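Local coordinates for protein NAD(+) phosphorylase MbcT (Mycobacterium tuberculosis, PDB 6FKG) that degrades NAD(+) by phosphorolysis, acting as the toxin of a type II toxin-antitoxin system that kills the cell unless its antitoxin MbcA blocks the active site, at residues L5-T18 with Q129-Q141. Sequence-based numbering, arbitrary orientation.
Sequences LDEGLVQRIDARGT and QAVGHAAWFLHMQ
L5 splits its two methyls between two rings of helix 129-137. L5 CD2 sits over the centre of the F137 ring, 3.5 Å from its centroid and 11° off the normal, while CD1 lies over one face of H133, displaced toward its rim; both are CH-pi contacts. H133 NE2 is hydrogen-bonded to Y60 OH of an MbcA chain. D6 N-caps helix 7-16: its OD2 accepts from L9 N at 2.9 Å, the donor tilted out of the carboxylate plane. One turn on, L9 lays CD2 alongside the A130 carbonyl and points CD1 at V131. V10 is where the backbones come nearest, its CA 5.7 Å from A134 CA; its CG1, anti to the backbone N (chi1 174°), meets L138 CD2 at 3.6 Å. Two MbcA chains also contact the pair, one at V10 and F137, the other at L9 and A130. I13 forks: CD1 presses tightly on A134 CB (3.5 Å), and CG2 reaches L138 CD1 and M140 CE. L138 CD1 also rests against the V10 carbonyl and the backbone of D14. Beyond the helix, T18 CG2 lies 3.5 Å from M140 CG, and the extended M140 chain carries CE back to the I13 carbonyl oxygen. No hydrogen bond joins the segments. This is apolar helix-helix packing at -64°, the axes of helices 7-16 and 129-137 approaching to 9.5 Å, with the RES-domain helix closed by a Schellman motif at H139.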
ATOM      1  N   LEU B   5       3.092  26.502  -8.164  1.00 82.99           N
ATOM      2  CA  LEU B   5       3.686  27.675  -8.799  1.00 67.39           C
ATOM      3  C   LEU B   5       2.699  28.261  -9.808  1.00 69.09           C
ATOM      4  O   LEU B   5       2.836  28.092 -11.019  1.00 78.17           O
ATOM      5  CB  LEU B   5       5.018  27.330  -9.471  1.00 64.98           C
ATOM      6  CG  LEU B   5       6.003  28.490  -9.587  1.00 58.69           C
ATOM      7  CD1 LEU B   5       6.195  29.169  -8.233  1.00 60.25           C
ATOM      8  CD2 LEU B   5       7.337  28.007 -10.129  1.00 56.03           C
ATOM      9  N   ASP B   6       1.699  28.953  -9.277  1.00 55.84           N
ATOM     10  CA  ASP B   6       0.589  29.479 -10.055  1.00 49.50           C
ATOM     11  C   ASP B   6       1.033  30.535 -11.070  1.00 52.99           C
ATOM     12  O   ASP B   6       1.728  31.485 -10.714  1.00 51.33           O
ATOM     13  CB  ASP B   6      -0.451  30.059  -9.091  1.00 52.25           C
ATOM     14  CG  ASP B   6      -1.631  30.661  -9.804  1.00 63.84           C
ATOM     15  OD1 ASP B   6      -2.394  29.903 -10.442  1.00 69.28           O
ATOM     16  OD2 ASP B   6      -1.798  31.895  -9.718  1.00 65.30           O
ATOM     17  N   GLU B   7       0.637  30.368 -12.330  1.00 49.06           N
ATOM     18  CA  GLU B   7       1.017  31.318 -13.377  1.00 52.41           C
ATOM     19  C   GLU B   7       0.524  32.748 -13.084  1.00 46.79           C
ATOM     20  O   GLU B   7       1.247  33.724 -13.311  1.00 47.48           O
ATOM     21  CB  GLU B   7       0.484  30.862 -14.739  1.00 58.36           C
ATOM     22  CG  GLU B   7       0.805  31.845 -15.863  1.00 65.70           C
ATOM     23  CD  GLU B   7       0.080  31.534 -17.160  1.00 79.07           C
ATOM     24  OE1 GLU B   7      -0.348  30.375 -17.349  1.00 82.24           O
ATOM     25  OE2 GLU B   7      -0.063  32.459 -17.990  1.00 78.52           O
ATOM     26  N   GLY B   8      -0.704  32.856 -12.587  1.00 49.62           N
ATOM     27  CA  GLY B   8      -1.306  34.141 -12.265  1.00 51.24           C
ATOM     28  C   GLY B   8      -0.525  34.887 -11.192  1.00 49.88           C
ATOM     29  O   GLY B   8      -0.273  36.085 -11.321  1.00 50.09           O
ATOM     30  N   LEU B   9      -0.132  34.178 -10.137  1.00 49.65           N
ATOM     31  CA  LEU B   9       0.643  34.790  -9.057  1.00 41.59           C
ATOM     32  C   LEU B   9       2.023  35.211  -9.518  1.00 46.19           C
ATOM     33  O   LEU B   9       2.499  36.288  -9.160  1.00 41.63           O
ATOM     34  CB  LEU B   9       0.774  33.836  -7.872  1.00 39.22           C
ATOM     35  CG  LEU B   9       1.603  34.328  -6.681  1.00 39.35           C
ATOM     36  CD1 LEU B   9       0.881  35.477  -5.958  1.00 39.49           C
ATOM     37  CD2 LEU B   9       1.887  33.172  -5.730  1.00 43.53           C
ATOM     38  N   VAL B  10       2.674  34.356 -10.305  1.00 44.57           N
ATOM     39  CA  VAL B  10       3.980  34.686 -10.842  1.00 39.93           C
ATOM     40  C   VAL B  10       3.869  35.955 -11.693  1.00 39.43           C
ATOM     41  O   VAL B  10       4.695  36.858 -11.580  1.00 40.99           O
ATOM     42  CB  VAL B  10       4.570  33.523 -11.685  1.00 41.92           C
ATOM     43  CG1 VAL B  10       5.866  33.948 -12.351  1.00 37.63           C
ATOM     44  CG2 VAL B  10       4.822  32.291 -10.815  1.00 39.39           C
ATOM     45  N   GLN B  11       2.836  36.026 -12.529  1.00 40.94           N
ATOM     46  CA  GLN B  11       2.665  37.168 -13.420  1.00 47.12           C
ATOM     47  C   GLN B  11       2.453  38.446 -12.623  1.00 45.12           C
ATOM     48  O   GLN B  11       3.040  39.488 -12.929  1.00 46.73           O
ATOM     49  CB  GLN B  11       1.488  36.952 -14.371  1.00 50.40           C
ATOM     50  CG  GLN B  11       1.492  37.890 -15.572  1.00 57.86           C
ATOM     51  CD  GLN B  11       2.467  37.447 -16.661  1.00 73.41           C
ATOM     52  OE1 GLN B  11       3.038  36.357 -16.597  1.00 71.32           O
ATOM     53  NE2 GLN B  11       2.648  38.292 -17.672  1.00 80.54           N
ATOM     54  N   ARG B  12       1.616  38.362 -11.595  1.00 42.53           N
ATOM     55  CA  ARG B  12       1.308  39.534 -10.783  1.00 44.34           C
ATOM     56  C   ARG B  12       2.548  40.032 -10.060  1.00 40.06           C
ATOM     57  O   ARG B  12       2.790  41.233  -9.996  1.00 43.48           O
ATOM     58  CB  ARG B  12       0.203  39.222  -9.777  1.00 43.48           C
ATOM     59  CG  ARG B  12      -1.161  39.071 -10.405  1.00 53.46           C
ATOM     60  CD  ARG B  12      -1.438  40.215 -11.358  1.00 64.31           C
ATOM     61  NE  ARG B  12      -2.858  40.531 -11.422  1.00 80.00           N
ATOM     62  CZ  ARG B  12      -3.525  41.168 -10.465  1.00 79.79           C
ATOM     63  NH1 ARG B  12      -2.900  41.558  -9.359  1.00 73.86           N
ATOM     64  NH2 ARG B  12      -4.819  41.409 -10.612  1.00 84.94           N
ATOM     65  N   ILE B  13       3.333  39.111  -9.512  1.00 36.60           N
ATOM     66  CA  ILE B  13       4.534  39.506  -8.788  1.00 38.45           C
ATOM     67  C   ILE B  13       5.557  40.127  -9.743  1.00 34.68           C
ATOM     68  O   ILE B  13       6.168  41.154  -9.431  1.00 40.53           O
ATOM     69  CB  ILE B  13       5.130  38.305  -8.020  1.00 37.86           C
ATOM     70  CG1 ILE B  13       4.223  37.983  -6.820  1.00 41.84           C
ATOM     71  CG2 ILE B  13       6.555  38.609  -7.552  1.00 35.97           C
ATOM     72  CD1 ILE B  13       4.519  36.681  -6.141  1.00 39.08           C
ATOM     73  N   ASP B  14       5.732  39.525 -10.913  1.00 38.27           N
ATOM     74  CA  ASP B  14       6.603  40.110 -11.938  1.00 40.32           C
ATOM     75  C   ASP B  14       6.174  41.535 -12.291  1.00 42.18           C
ATOM     76  O   ASP B  14       7.015  42.426 -12.454  1.00 42.73           O
ATOM     77  CB  ASP B  14       6.610  39.246 -13.204  1.00 39.97           C
ATOM     78  CG  ASP B  14       7.451  39.850 -14.323  1.00 42.61           C
ATOM     79  OD1 ASP B  14       8.677  39.637 -14.336  1.00 53.00           O
ATOM     80  OD2 ASP B  14       6.885  40.544 -15.192  1.00 52.55           O
ATOM     81  N   ALA B  15       4.863  41.742 -12.415  1.00 40.68           N
ATOM     82  CA  ALA B  15       4.309  43.059 -12.729  1.00 40.35           C
ATOM     83  C   ALA B  15       4.633  44.071 -11.640  1.00 46.03           C
ATOM     84  O   ALA B  15       4.876  45.239 -11.934  1.00 48.02           O
ATOM     85  CB  ALA B  15       2.803  42.969 -12.931  1.00 48.41           C
ATOM     86  N   ARG B  16       4.625  43.631 -10.382  1.00 38.46           N
ATOM     87  CA  ARG B  16       5.008  44.512  -9.274  1.00 47.27           C
ATOM     88  C   ARG B  16       6.466  44.933  -9.407  1.00 47.49           C
ATOM     89  O   ARG B  16       6.824  46.078  -9.128  1.00 47.06           O
ATOM     90  CB  ARG B  16       4.809  43.832  -7.916  1.00 47.22           C
ATOM     91  CG  ARG B  16       3.396  43.376  -7.601  1.00 50.85           C
ATOM     92  CD  ARG B  16       2.454  44.547  -7.435  1.00 54.11           C
ATOM     93  NE  ARG B  16       2.919  45.517  -6.444  1.00 51.45           N
ATOM     94  CZ  ARG B  16       2.270  46.642  -6.160  1.00 57.88           C
ATOM     95  NH1 ARG B  16       1.135  46.920  -6.785  1.00 53.39           N
ATOM     96  NH2 ARG B  16       2.750  47.489  -5.256  1.00 57.99           N
ATOM     97  N   GLY B  17       7.309  43.992  -9.820  1.00 46.70           N
ATOM     98  CA  GLY B  17       8.729  44.247  -9.930  1.00 44.03           C
ATOM     99  C   GLY B  17       9.380  44.465  -8.575  1.00 43.18           C
ATOM    100  O   GLY B  17       8.802  44.152  -7.528  1.00 45.62           O
ATOM    101  N   THR B  18      10.590  45.006  -8.603  1.00 45.18           N
ATOM    102  CA  THR B  18      11.405  45.162  -7.409  1.00 41.54           C
ATOM    103  C   THR B  18      11.721  46.620  -7.160  1.00 50.08           C
ATOM    104  O   THR B  18      11.560  47.462  -8.049  1.00 47.87           O
ATOM    105  CB  THR B  18      12.745  44.406  -7.522  1.00 44.35           C
ATOM    106  OG1 THR B  18      13.465  44.904  -8.653  1.00 45.17           O
ATOM    107  CG2 THR B  18      12.536  42.908  -7.682  1.00 44.73           C
ATOM    108  N   GLN B 129       4.262  31.836   1.905  1.00 30.04           N
ATOM    109  CA  GLN B 129       5.290  30.961   1.327  1.00 31.44           C
ATOM    110  C   GLN B 129       5.196  30.899  -0.193  1.00 31.23           C
ATOM    111  O   GLN B 129       6.211  30.880  -0.883  1.00 31.29           O
ATOM    112  CB  GLN B 129       5.191  29.553   1.912  1.00 31.74           C
ATOM    113  CG  GLN B 129       5.671  29.471   3.357  1.00 32.07           C
ATOM    114  CD  GLN B 129       5.533  28.077   3.934  1.00 36.37           C
ATOM    115  OE1 GLN B 129       4.539  27.392   3.695  1.00 35.90           O
ATOM    116  NE2 GLN B 129       6.539  27.642   4.683  1.00 33.68           N
ATOM    117  N   ALA B 130       3.976  30.871  -0.718  1.00 32.51           N
ATOM    118  CA  ALA B 130       3.798  30.853  -2.164  1.00 32.46           C
ATOM    119  C   ALA B 130       4.340  32.137  -2.774  1.00 33.17           C
ATOM    120  O   ALA B 130       4.957  32.117  -3.842  1.00 32.67           O
ATOM    121  CB  ALA B 130       2.337  30.673  -2.524  1.00 33.81           C
ATOM    122  N   VAL B 131       4.120  33.254  -2.084  1.00 29.62           N
ATOM    123  CA  VAL B 131       4.607  34.538  -2.572  1.00 31.65           C
ATOM    124  C   VAL B 131       6.144  34.596  -2.532  1.00 33.27           C
ATOM    125  O   VAL B 131       6.781  35.024  -3.507  1.00 32.82           O
ATOM    126  CB  VAL B 131       3.988  35.713  -1.761  1.00 32.74           C
ATOM    127  CG1 VAL B 131       4.660  37.025  -2.112  1.00 37.83           C
ATOM    128  CG2 VAL B 131       2.484  35.801  -2.027  1.00 31.90           C
ATOM    129  N   GLY B 132       6.744  34.162  -1.425  1.00 28.82           N
ATOM    130  CA  GLY B 132       8.204  34.114  -1.337  1.00 29.94           C
ATOM    131  C   GLY B 132       8.784  33.163  -2.373  1.00 31.99           C
ATOM    132  O   GLY B 132       9.803  33.454  -3.002  1.00 30.55           O
ATOM    133  N   HIS B 133       8.131  32.023  -2.566  1.00 30.35           N
ATOM    134  CA  HIS B 133       8.562  31.067  -3.580  1.00 29.86           C
ATOM    135  C   HIS B 133       8.602  31.727  -4.958  1.00 35.71           C
ATOM    136  O   HIS B 133       9.576  31.600  -5.694  1.00 31.16           O
ATOM    137  CB  HIS B 133       7.627  29.869  -3.601  1.00 32.00           C
ATOM    138  CG  HIS B 133       8.049  28.775  -4.534  1.00 35.33           C
ATOM    139  ND1 HIS B 133       7.207  27.743  -4.890  1.00 46.58           N
ATOM    140  CD2 HIS B 133       9.227  28.530  -5.158  1.00 36.48           C
ATOM    141  CE1 HIS B 133       7.841  26.918  -5.707  1.00 46.25           C
ATOM    142  NE2 HIS B 133       9.067  27.379  -5.890  1.00 36.86           N
ATOM    143  N   ALA B 134       7.536  32.435  -5.304  1.00 31.03           N
ATOM    144  CA  ALA B 134       7.450  33.064  -6.623  1.00 33.78           C
ATOM    145  C   ALA B 134       8.503  34.160  -6.800  1.00 34.24           C
ATOM    146  O   ALA B 134       9.089  34.289  -7.873  1.00 33.57           O
ATOM    147  CB  ALA B 134       6.052  33.631  -6.848  1.00 34.62           C
ATOM    148  N   ALA B 135       8.745  34.953  -5.758  1.00 30.57           N
ATOM    149  CA  ALA B 135       9.731  36.031  -5.853  1.00 30.37           C
ATOM    150  C   ALA B 135      11.108  35.437  -6.121  1.00 34.14           C
ATOM    151  O   ALA B 135      11.862  35.940  -6.963  1.00 33.28           O
ATOM    152  CB  ALA B 135       9.753  36.883  -4.575  1.00 30.95           C
ATOM    153  N   TRP B 136      11.426  34.362  -5.403  1.00 32.70           N
ATOM    154  CA  TRP B 136      12.697  33.666  -5.595  1.00 30.52           C
ATOM    155  C   TRP B 136      12.784  33.064  -6.987  1.00 33.63           C
ATOM    156  O   TRP B 136      13.828  33.117  -7.651  1.00 30.50           O
ATOM    157  CB  TRP B 136      12.870  32.569  -4.552  1.00 30.27           C
ATOM    158  CG  TRP B 136      13.960  31.576  -4.909  1.00 31.25           C
ATOM    159  CD1 TRP B 136      15.309  31.729  -4.712  1.00 30.03           C
ATOM    160  CD2 TRP B 136      13.784  30.293  -5.525  1.00 32.13           C
ATOM    161  NE1 TRP B 136      15.985  30.607  -5.171  1.00 33.95           N
ATOM    162  CE2 TRP B 136      15.068  29.713  -5.665  1.00 34.06           C
ATOM    163  CE3 TRP B 136      12.661  29.566  -5.954  1.00 29.90           C
ATOM    164  CZ2 TRP B 136      15.258  28.444  -6.219  1.00 34.14           C
ATOM    165  CZ3 TRP B 136      12.855  28.302  -6.512  1.00 34.36           C
ATOM    166  CH2 TRP B 136      14.143  27.755  -6.633  1.00 33.24           C
ATOM    167  N   PHE B 137      11.673  32.488  -7.424  1.00 33.36           N
ATOM    168  CA  PHE B 137      11.596  31.883  -8.743  1.00 32.25           C
ATOM    169  C   PHE B 137      11.889  32.911  -9.840  1.00 30.88           C
ATOM    170  O   PHE B 137      12.525  32.584 -10.841  1.00 36.93           O
ATOM    171  CB  PHE B 137      10.219  31.250  -8.947  1.00 31.81           C
ATOM    172  CG  PHE B 137      10.053  30.597 -10.282  1.00 41.90           C
ATOM    173  CD1 PHE B 137      10.597  29.349 -10.522  1.00 38.53           C
ATOM    174  CD2 PHE B 137       9.361  31.235 -11.299  1.00 49.95           C
ATOM    175  CE1 PHE B 137      10.456  28.741 -11.756  1.00 47.21           C
ATOM    176  CE2 PHE B 137       9.220  30.637 -12.533  1.00 49.15           C
ATOM    177  CZ  PHE B 137       9.768  29.386 -12.760  1.00 45.14           C
ATOM    178  N   LEU B 138      11.449  34.151  -9.630  1.00 32.80           N
ATOM    179  CA  LEU B 138      11.656  35.251 -10.578  1.00 36.83           C
ATOM    180  C   LEU B 138      13.018  35.932 -10.426  1.00 41.23           C
ATOM    181  O   LEU B 138      13.266  36.974 -11.031  1.00 36.32           O
ATOM    182  CB  LEU B 138      10.550  36.304 -10.423  1.00 35.01           C
ATOM    183  CG  LEU B 138       9.163  35.797 -10.815  1.00 37.33           C
ATOM    184  CD1 LEU B 138       8.075  36.779 -10.369  1.00 39.41           C
ATOM    185  CD2 LEU B 138       9.108  35.559 -12.321  1.00 41.51           C
ATOM    186  N   HIS B 139      13.882  35.331  -9.613  1.00 32.76           N
ATOM    187  CA  HIS B 139      15.240  35.803  -9.374  1.00 31.58           C
ATOM    188  C   HIS B 139      15.291  37.138  -8.650  1.00 34.43           C
ATOM    189  O   HIS B 139      16.250  37.884  -8.787  1.00 40.07           O
ATOM    190  CB  HIS B 139      16.025  35.885 -10.694  1.00 39.68           C
ATOM    191  CG  HIS B 139      16.439  34.549 -11.218  1.00 49.99           C
ATOM    192  ND1 HIS B 139      15.540  33.646 -11.747  1.00 49.94           N
ATOM    193  CD2 HIS B 139      17.652  33.950 -11.272  1.00 53.36           C
ATOM    194  CE1 HIS B 139      16.183  32.552 -12.111  1.00 54.20           C
ATOM    195  NE2 HIS B 139      17.466  32.711 -11.837  1.00 59.24           N
ATOM    196  N   MET B 140      14.258  37.446  -7.875  1.00 34.97           N
ATOM    197  CA  MET B 140      14.310  38.617  -7.017  1.00 39.37           C
ATOM    198  C   MET B 140      15.222  38.292  -5.842  1.00 36.94           C
ATOM    199  O   MET B 140      15.344  37.136  -5.465  1.00 37.77           O
ATOM    200  CB  MET B 140      12.915  39.007  -6.534  1.00 37.56           C
ATOM    201  CG  MET B 140      12.001  39.409  -7.655  1.00 45.76           C
ATOM    202  SD  MET B 140      10.338  39.782  -7.102  1.00 39.02           S
ATOM    203  CE  MET B 140       9.639  40.479  -8.617  1.00 39.58           C
ATOM    204  N   GLN B 141      15.862  39.305  -5.270  1.00 34.27           N
ATOM    205  CA  GLN B 141      16.858  39.058  -4.242  1.00 32.78           C
ATOM    206  C   GLN B 141      16.215  38.884  -2.868  1.00 33.74           C
ATOM    207  O   GLN B 141      16.834  38.366  -1.941  1.00 31.81           O
ATOM    208  CB  GLN B 141      17.880  40.191  -4.218  1.00 37.61           C
ATOM    209  CG  GLN B 141      18.771  40.215  -5.451  1.00 43.23           C
ATOM    210  CD  GLN B 141      19.895  41.206  -5.318  1.00 45.33           C
ATOM    211  OE1 GLN B 141      19.671  42.373  -5.001  1.00 41.48           O
ATOM    212  NE2 GLN B 141      21.117  40.750  -5.559  1.00 50.25           N
TER